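Local coordinates for protein Crov588 (Cafeteriavirus, PDB 6NYR) that is of unknown function but folds as a circular leucine-rich-repeat protein built from FNIP repeats, at residues Tyr4-Glu8 with Thr9-Phe13; Leu21-Tyr24 with Tyr25-Leu28; Asn70-Thr73 with Glu74-Glu78. All blocks are in the same frame, centred on the assembly; numbering follows the deposited sequence.

Interaction 1 of 3, residues Tyr4-Glu8 with Thr9-Phe13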
loop_
_atom_site.group_PDB
_atom_site.type_symbol
_atom_site.label_atom_id
_atom_site.label_comp_id
_atom_site.label_asym_id
_atom_site.label_seq_id
_atom_site.Cartn_x
_atom_site.Cartn_y
_atom_site.Cartn_z
ATOM N N TYR A 4 12.520 -22.224 -0.944
ATOM C CA TYR A 4 13.243 -20.967 -0.764
ATOM C C TYR A 4 13.091 -20.184 -2.073
ATOM O O TYR A 4 12.749 -20.751 -3.118
ATOM C CB TYR A 4 14.721 -21.155 -0.380
ATOM C CG TYR A 4 15.634 -21.577 -1.484
ATOM C CD1 TYR A 4 16.136 -20.644 -2.380
ATOM C CD2 TYR A 4 16.031 -22.896 -1.615
ATOM C CE1 TYR A 4 16.980 -21.019 -3.399
ATOM C CE2 TYR A 4 16.882 -23.283 -2.630
ATOM C CZ TYR A 4 17.353 -22.338 -3.519
ATOM O OH TYR A 4 18.204 -22.715 -4.534
ATOM N N THR A 5 13.360 -18.876 -2.026
ATOM C CA THR A 5 13.216 -18.029 -3.203
ATOM C C THR A 5 14.319 -16.986 -3.329
ATOM O O THR A 5 14.725 -16.381 -2.337
ATOM C CB THR A 5 11.854 -17.301 -3.188
ATOM O OG1 THR A 5 11.888 -16.253 -2.206
ATOM C CG2 THR A 5 10.722 -18.262 -2.847
ATOM N N ILE A 6 14.779 -16.768 -4.564
ATOM C CA ILE A 6 15.853 -15.821 -4.869
ATOM C C ILE A 6 15.260 -14.628 -5.613
ATOM O O ILE A 6 14.516 -14.801 -6.589
ATOM C CB ILE A 6 16.974 -16.474 -5.701
ATOM C CG1 ILE A 6 17.751 -17.477 -4.856
ATOM C CG2 ILE A 6 17.887 -15.413 -6.303
ATOM C CD1 ILE A 6 18.811 -18.251 -5.632
ATOM N N LYS A 7 15.571 -13.416 -5.132
ATOM C CA LYS A 7 15.132 -12.166 -5.769
ATOM C C LYS A 7 16.302 -11.193 -5.807
ATOM O O LYS A 7 16.788 -10.800 -4.743
ATOM C CB LYS A 7 13.921 -11.588 -5.055
ATOM C CG LYS A 7 13.143 -10.516 -5.808
ATOM C CD LYS A 7 13.354 -9.116 -5.257
ATOM C CE LYS A 7 12.792 -8.061 -6.204
ATOM N NZ LYS A 7 11.716 -7.276 -5.519
ATOM N N GLU A 8 16.724 -10.758 -7.004
ATOM C CA GLU A 8 17.879 -9.861 -7.109
ATOM C C GLU A 8 19.098 -10.470 -6.439
ATOM O O GLU A 8 19.624 -11.477 -6.921
ATOM C CB GLU A 8 17.510 -8.459 -6.568
ATOM C CG GLU A 8 16.538 -7.726 -7.491
ATOM C CD GLU A 8 15.946 -6.457 -6.886
ATOM O OE1 GLU A 8 15.935 -6.333 -5.641
ATOM O OE2 GLU A 8 15.445 -5.598 -7.658
ATOM N N THR A 9 19.573 -9.860 -5.371
ATOM C CA THR A 9 20.690 -10.399 -4.607
ATOM C C THR A 9 20.281 -11.159 -3.351
ATOM O O THR A 9 21.106 -11.865 -2.760
ATOM C CB THR A 9 21.715 -9.317 -4.238
ATOM O OG1 THR A 9 21.073 -8.368 -3.376
ATOM C CG2 THR A 9 22.258 -8.613 -5.478
ATOM N N ILE A 10 19.034 -11.016 -2.935
ATOM C CA ILE A 10 18.560 -11.542 -1.662
ATOM C C ILE A 10 17.966 -12.929 -1.881
ATOM O O ILE A 10 17.019 -13.105 -2.655
ATOM C CB ILE A 10 17.537 -10.591 -1.016
ATOM C CG1 ILE A 10 18.160 -9.201 -0.860
ATOM C CG2 ILE A 10 17.059 -11.140 0.318
ATOM C CD1 ILE A 10 17.325 -8.222 -0.060
ATOM N N LEU A 11 18.530 -13.918 -1.198
ATOM C CA LEU A 11 17.926 -15.235 -1.049
ATOM C C LEU A 11 17.133 -15.278 0.255
ATOM O O LEU A 11 17.668 -14.959 1.323
ATOM C CB LEU A 11 18.986 -16.336 -1.056
ATOM C CG LEU A 11 18.467 -17.756 -0.871
ATOM C CD1 LEU A 11 19.400 -18.772 -1.524
ATOM C CD2 LEU A 11 18.296 -18.091 0.612
ATOM N N THR A 12 15.865 -15.678 0.169
ATOM C CA THR A 12 14.977 -15.774 1.319
ATOM C C THR A 12 14.541 -17.224 1.470
ATOM O O THR A 12 13.917 -17.781 0.562
ATOM C CB THR A 12 13.756 -14.864 1.148
ATOM O OG1 THR A 12 14.182 -13.521 0.883
ATOM C CG2 THR A 12 12.888 -14.883 2.402
ATOM N N PHE A 13 14.858 -17.830 2.612
ATOM C CA PHE A 13 14.348 -19.159 2.905
ATOM C C PHE A 13 12.862 -19.086 3.267
ATOM O O PHE A 13 12.300 -18.010 3.491
ATOM C CB PHE A 13 15.130 -19.808 4.041
ATOM C CG PHE A 13 16.475 -20.328 3.633
ATOM C CD1 PHE A 13 17.586 -19.503 3.647
ATOM C CD2 PHE A 13 16.632 -21.648 3.242
ATOM C CE1 PHE A 13 18.828 -19.985 3.281
ATOM C CE2 PHE A 13 17.872 -22.133 2.871
ATOM C CZ PHE A 13 18.970 -21.299 2.889
#

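Interaction 2 of 3, residues Leu21-Tyr24 with Tyr25-Leu28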
loop_
_atom_site.group_PDB
_atom_site.type_symbol
_atom_site.label_atom_id
_atom_site.label_comp_id
_atom_site.label_asym_id
_atom_site.label_seq_id
_atom_site.Cartn_x
_atom_site.Cartn_y
_atom_site.Cartn_z
ATOM N N LEU A 21 21.979 -26.829 7.015
ATOM C CA LEU A 21 22.490 -26.183 5.814
ATOM C C LEU A 21 23.623 -26.947 5.141
ATOM O O LEU A 21 24.163 -26.464 4.139
ATOM C CB LEU A 21 22.984 -24.773 6.153
ATOM C CG LEU A 21 21.975 -23.815 6.779
ATOM C CD1 LEU A 21 22.655 -22.496 7.130
ATOM C CD2 LEU A 21 20.806 -23.588 5.840
ATOM N N ASP A 22 23.989 -28.123 5.653
ATOM C CA ASP A 22 25.186 -28.802 5.170
ATOM C C ASP A 22 25.174 -28.989 3.659
ATOM O O ASP A 22 26.236 -28.984 3.024
ATOM C CB ASP A 22 25.334 -30.161 5.861
ATOM C CG ASP A 22 25.624 -30.033 7.342
ATOM O OD1 ASP A 22 24.688 -29.725 8.110
ATOM O OD2 ASP A 22 26.790 -30.238 7.741
ATOM N N LYS A 23 23.997 -29.144 3.063
ATOM C CA LYS A 23 23.887 -29.449 1.644
ATOM C C LYS A 23 23.597 -28.228 0.781
ATOM O O LYS A 23 23.512 -28.361 -0.444
ATOM C CB LYS A 23 22.792 -30.500 1.426
ATOM C CG LYS A 23 23.073 -31.477 0.301
ATOM C CD LYS A 23 21.814 -32.241 -0.078
ATOM C CE LYS A 23 22.067 -33.196 -1.234
ATOM N NZ LYS A 23 20.788 -33.703 -1.806
ATOM N N TYR A 24 23.446 -27.049 1.380
ATOM C CA TYR A 24 23.090 -25.842 0.647
ATOM C C TYR A 24 24.295 -24.996 0.257
ATOM O O TYR A 24 24.117 -23.953 -0.379
ATOM C CB TYR A 24 22.117 -24.993 1.474
ATOM C CG TYR A 24 20.720 -25.568 1.525
ATOM C CD1 TYR A 24 20.413 -26.613 2.384
ATOM C CD2 TYR A 24 19.708 -25.069 0.717
ATOM C CE1 TYR A 24 19.146 -27.150 2.432
ATOM C CE2 TYR A 24 18.431 -25.599 0.762
ATOM C CZ TYR A 24 18.156 -26.640 1.622
ATOM O OH TYR A 24 16.891 -27.176 1.676
ATOM N N TYR A 25 25.509 -25.419 0.618
ATOM C CA TYR A 25 26.697 -24.630 0.305
ATOM C C TYR A 25 26.727 -24.243 -1.168
ATOM O O TYR A 25 26.975 -23.081 -1.515
ATOM C CB TYR A 25 27.954 -25.418 0.679
ATOM C CG TYR A 25 29.155 -24.547 0.961
ATOM C CD1 TYR A 25 29.937 -24.051 -0.072
ATOM C CD2 TYR A 25 29.507 -24.220 2.263
ATOM C CE1 TYR A 25 31.033 -23.250 0.184
ATOM C CE2 TYR A 25 30.601 -23.423 2.530
ATOM C CZ TYR A 25 31.362 -22.939 1.488
ATOM O OH TYR A 25 32.453 -22.143 1.751
ATOM N N LYS A 26 26.466 -25.209 -2.051
ATOM C CA LYS A 26 26.411 -24.919 -3.479
ATOM C C LYS A 26 25.380 -23.838 -3.777
ATOM O O LYS A 26 25.674 -22.858 -4.472
ATOM C CB LYS A 26 26.107 -26.204 -4.256
ATOM C CG LYS A 26 24.796 -26.889 -3.887
ATOM C CD LYS A 26 24.525 -28.104 -4.787
ATOM C CE LYS A 26 25.514 -29.241 -4.528
ATOM N NZ LYS A 26 25.332 -29.863 -3.184
ATOM N N ILE A 27 24.163 -23.991 -3.248
ATOM C CA ILE A 27 23.116 -23.008 -3.509
ATOM C C ILE A 27 23.538 -21.638 -2.996
ATOM O O ILE A 27 23.308 -20.613 -3.651
ATOM C CB ILE A 27 21.786 -23.458 -2.874
ATOM C CG1 ILE A 27 21.289 -24.751 -3.517
ATOM C CG2 ILE A 27 20.741 -22.353 -2.999
ATOM C CD1 ILE A 27 20.176 -25.436 -2.740
ATOM N N LEU A 28 24.161 -21.596 -1.818
ATOM C CA LEU A 28 24.489 -20.330 -1.179
ATOM C C LEU A 28 25.741 -19.679 -1.750
ATOM O O LEU A 28 26.006 -18.512 -1.443
ATOM C CB LEU A 28 24.656 -20.541 0.327
ATOM C CG LEU A 28 23.411 -21.056 1.053
ATOM C CD1 LEU A 28 23.732 -21.427 2.495
ATOM C CD2 LEU A 28 22.287 -20.026 0.997
#

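Interaction 3 of 3, residues Asn70-Thr73 with Glu74-Glu78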
loop_
_atom_site.group_PDB
_atom_site.type_symbol
_atom_site.label_atom_id
_atom_site.label_comp_id
_atom_site.label_asym_id
_atom_site.label_seq_id
_atom_site.Cartn_x
_atom_site.Cartn_y
_atom_site.Cartn_z
ATOM N N ASN A 70 30.084 -18.306 16.587
ATOM C CA ASN A 70 31.422 -17.808 16.861
ATOM C C ASN A 70 32.354 -17.772 15.659
ATOM O O ASN A 70 33.507 -17.349 15.811
ATOM C CB ASN A 70 32.078 -18.649 17.970
ATOM C CG ASN A 70 31.522 -18.340 19.343
ATOM O OD1 ASN A 70 32.012 -17.448 20.034
ATOM N ND2 ASN A 70 30.486 -19.071 19.740
ATOM N N PHE A 71 31.909 -18.202 14.479
ATOM C CA PHE A 71 32.783 -18.273 13.316
ATOM C C PHE A 71 32.088 -17.719 12.074
ATOM O O PHE A 71 31.946 -18.385 11.051
ATOM C CB PHE A 71 33.256 -19.711 13.094
ATOM C CG PHE A 71 34.223 -20.189 14.134
ATOM C CD1 PHE A 71 35.511 -19.684 14.170
ATOM C CD2 PHE A 71 33.851 -21.128 15.079
ATOM C CE1 PHE A 71 36.410 -20.105 15.124
ATOM C CE2 PHE A 71 34.749 -21.556 16.041
ATOM C CZ PHE A 71 36.032 -21.042 16.061
ATOM N N LEU A 72 31.658 -16.463 12.154
ATOM C CA LEU A 72 31.117 -15.816 10.973
ATOM C C LEU A 72 32.225 -15.549 9.960
ATOM O O LEU A 72 33.391 -15.344 10.317
ATOM C CB LEU A 72 30.452 -14.485 11.324
ATOM C CG LEU A 72 29.071 -14.463 11.972
ATOM C CD1 LEU A 72 28.113 -15.428 11.342
ATOM C CD2 LEU A 72 29.262 -14.735 13.463
ATOM N N THR A 73 31.846 -15.536 8.684
ATOM C CA THR A 73 32.780 -15.199 7.619
ATOM C C THR A 73 33.427 -13.848 7.902
ATOM O O THR A 73 32.789 -12.931 8.428
ATOM C CB THR A 73 32.042 -15.175 6.277
ATOM O OG1 THR A 73 31.461 -16.463 6.030
ATOM C CG2 THR A 73 32.986 -14.824 5.142
ATOM N N GLU A 74 34.704 -13.732 7.558
ATOM C CA GLU A 74 35.417 -12.471 7.716
ATOM C C GLU A 74 35.141 -11.527 6.536
ATOM O O GLU A 74 35.867 -10.550 6.318
ATOM C CB GLU A 74 36.919 -12.720 7.869
ATOM C CG GLU A 74 37.717 -11.516 8.374
ATOM C CD GLU A 74 37.430 -11.185 9.835
ATOM O OE1 GLU A 74 37.637 -12.068 10.697
ATOM O OE2 GLU A 74 37.003 -10.048 10.126
ATOM N N SER A 75 34.098 -11.846 5.763
ATOM C CA SER A 75 33.552 -10.943 4.758
ATOM C C SER A 75 32.141 -10.485 5.094
ATOM O O SER A 75 31.579 -9.658 4.366
ATOM C CB SER A 75 33.553 -11.611 3.378
ATOM O OG SER A 75 34.864 -11.970 2.976
ATOM N N LEU A 76 31.548 -10.999 6.174
ATOM C CA LEU A 76 30.282 -10.452 6.653
ATOM C C LEU A 76 30.443 -8.974 6.994
ATOM O O LEU A 76 31.418 -8.576 7.642
ATOM C CB LEU A 76 29.782 -11.188 7.887
ATOM C CG LEU A 76 28.614 -12.167 7.767
ATOM C CD1 LEU A 76 27.973 -12.278 9.170
ATOM C CD2 LEU A 76 27.591 -11.781 6.744
ATOM N N THR A 77 29.483 -8.162 6.561
ATOM C CA THR A 77 29.409 -6.763 6.950
ATOM C C THR A 77 28.159 -6.416 7.740
ATOM O O THR A 77 28.141 -5.372 8.402
ATOM C CB THR A 77 29.458 -5.855 5.708
ATOM O OG1 THR A 77 28.379 -6.191 4.829
ATOM C CG2 THR A 77 30.781 -6.016 4.982
ATOM N N GLU A 78 27.127 -7.254 7.700
ATOM C CA GLU A 78 25.867 -6.964 8.365
ATOM C C GLU A 78 25.270 -8.256 8.891
ATOM O O GLU A 78 25.313 -9.286 8.213
ATOM C CB GLU A 78 24.869 -6.305 7.408
ATOM C CG GLU A 78 25.448 -5.204 6.569
ATOM C CD GLU A 78 24.393 -4.444 5.778
ATOM O OE1 GLU A 78 23.193 -4.697 5.995
ATOM O OE2 GLU A 78 24.774 -3.603 4.931
#

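Interaction 1 of 3, residues Tyr4-Glu8 with Thr9-Phe13
With chi1 near 75°, Y4 tucks its ring between its own backbone N and carbonyl carbon, while L11 carries CG anti to its N (chi1 179°); the two side chains meet at a slant. L11 CD1 is the touching branch, 3.8 Å from Y4 CE1, and it approaches the ring obliquely. The same methyl lies 3.9 Å from I6 CG1, and through these two contacts L11 bridges Y4 and I6 on one face of a beta hairpin. I6 CG1 itself sits in plane at the edge of the tyrosine ring. Beside them Y4 CB meets the F13 ring, its nearest atom CD2 4.1 Å away.

The backbones of strands 5-7 and 10-12 run antiparallel, turning through a type II' beta turn from K7 to I10. T5 and T12 form a hydrogen-bonded pair: T5 N to T12 O is 2.9 Å and T12 N to T5 O is 2.8 Å, the latter almost straight at 176°. At the turn K7 and I10 exchange two more bonds, the one from I10 N to K7 O being more bent. The hairpin starts the leucine-rich-repeat strand series: strand 5-7 is outermost, and strand 10-12 runs parallel to strand 35-37, where E37 OE1 is hydrogen-bonded to T12 OG1.

The chemistry therefore divides: four backbone bonds set the hairpin's register, whereas apolar contacts through L11 hold the face carrying Y4 and I6.

Interaction 2 of 3, residues Leu21-Tyr24 with Tyr25-Leu28
The Y24 and I27 side chains run alongside each other in the same direction, and with L28 they make up the tight part of the contact. I27 CD1 comes within 3.5 Å of Y24 CD2 and 3.9 Å of Y24 CE2, meeting the ring obliquely. Y24 places its ring beside its own backbone N (chi1 -74°), and I27 holds CG1 in the matching position. Nearer the tyrosine's backbone, L28 CD1 approaches Y24 CB at 4.0 Å. L28 also closes the backbone, its N donating to Y24 O over 2.8 Å in the i to i+4 bond of a helical turn, with an N-H...O angle of 156°. The leucine side chain packs on that same carbonyl, L28 CG standing 3.3 Å from Y24 O, so apolar carbon covers an oxygen that already accepts a bond. Just upstream, residues 21 to 24 form a type I beta turn, closed by a bond from Y24 N to L21 O, which leads the chain straight into helix 25-28.

The solvent side is much looser. The side chain of K26 is bent at chi3 and chi4, bringing its NZ back to 3.6 Å from K23 O, too far to count as a bond. K23 NZ and K26 NZ stand 6.1 Å apart, where two like charges would probably repel mildly. D22 and Y25 are likewise exposed, the Y25 ring leading away from the turn.

Toward the interior, I27 and L28 both press on L11 of strand 10-12, and L28 also rests on P51, which packs the short helix between that strand and a later loop. The turn before it is anchored separately: L21 reaches F42 and I46, and F17 meets the Y24 ring edge-to-face in the loop that follows strand 10-12.

Interaction 3 of 3, residues Asn70-Thr73 with Glu74-Glu78
T73 O accepts the one hydrogen bond between residues 70-73 and 74-78, from L76 N at 3.2 Å. The N-H points fairly well at the oxygen, at 157°, but the donor stands above the carbonyl plane, 69° out of it, and the C=O...N angle is only 110°. This bond closes a type I beta turn from T73 to L76.

T73 also packs over the turn with its methyl. CG2, anti to the backbone N, reaches forward along the chain to the backbone of the turn, with T73 CG2 3.2 Å from both E74 N and S75 N; S75 CB follows at 3.7 Å from T73 CG2. On the inner side of the bend, L72 and L76 cross at a slant: L76 CD1 lies along the CB-CG-CD1 side of L72, 3.7 Å from L72 CG. L76 is the buried member of the group, whereas E74 is exposed at the outer corner, where its side chain touches P96 and K97 and E74 OE2 makes a weak hydrogen bond to S98 N.

The turn is the bend through which the chain passes from strand 56-58 to the next parallel strand of the leucine-rich-repeat series. L76 packs on I57 of the preceding strand and L72 on I46, while T77 and E78 make backbone bonds to K55, so the chain enters strand 78-80 already paired alongside strand 56-58.

Interactions 1 and 2 join directly, the helix of 25-28 packing on the hairpin, with F13 also approaching Y24 and L28. Interaction 3 lies further along the chain, its centre about 17 Å from that of interaction 2 and about 19 Å from that of interaction 1, and touches neither. Interaction 1 buries L11 and F13, interaction 2 buries L21 and L28, and interaction 3 only L76 among its touching residues. Their backbone chemistry follows their place: paired strand bonds in the hairpin at the N-terminal end of the strand series, one helical bond, preceded by a turn bond, at 21-28, and a lone turn bond at 70-78 ahead of the next strand.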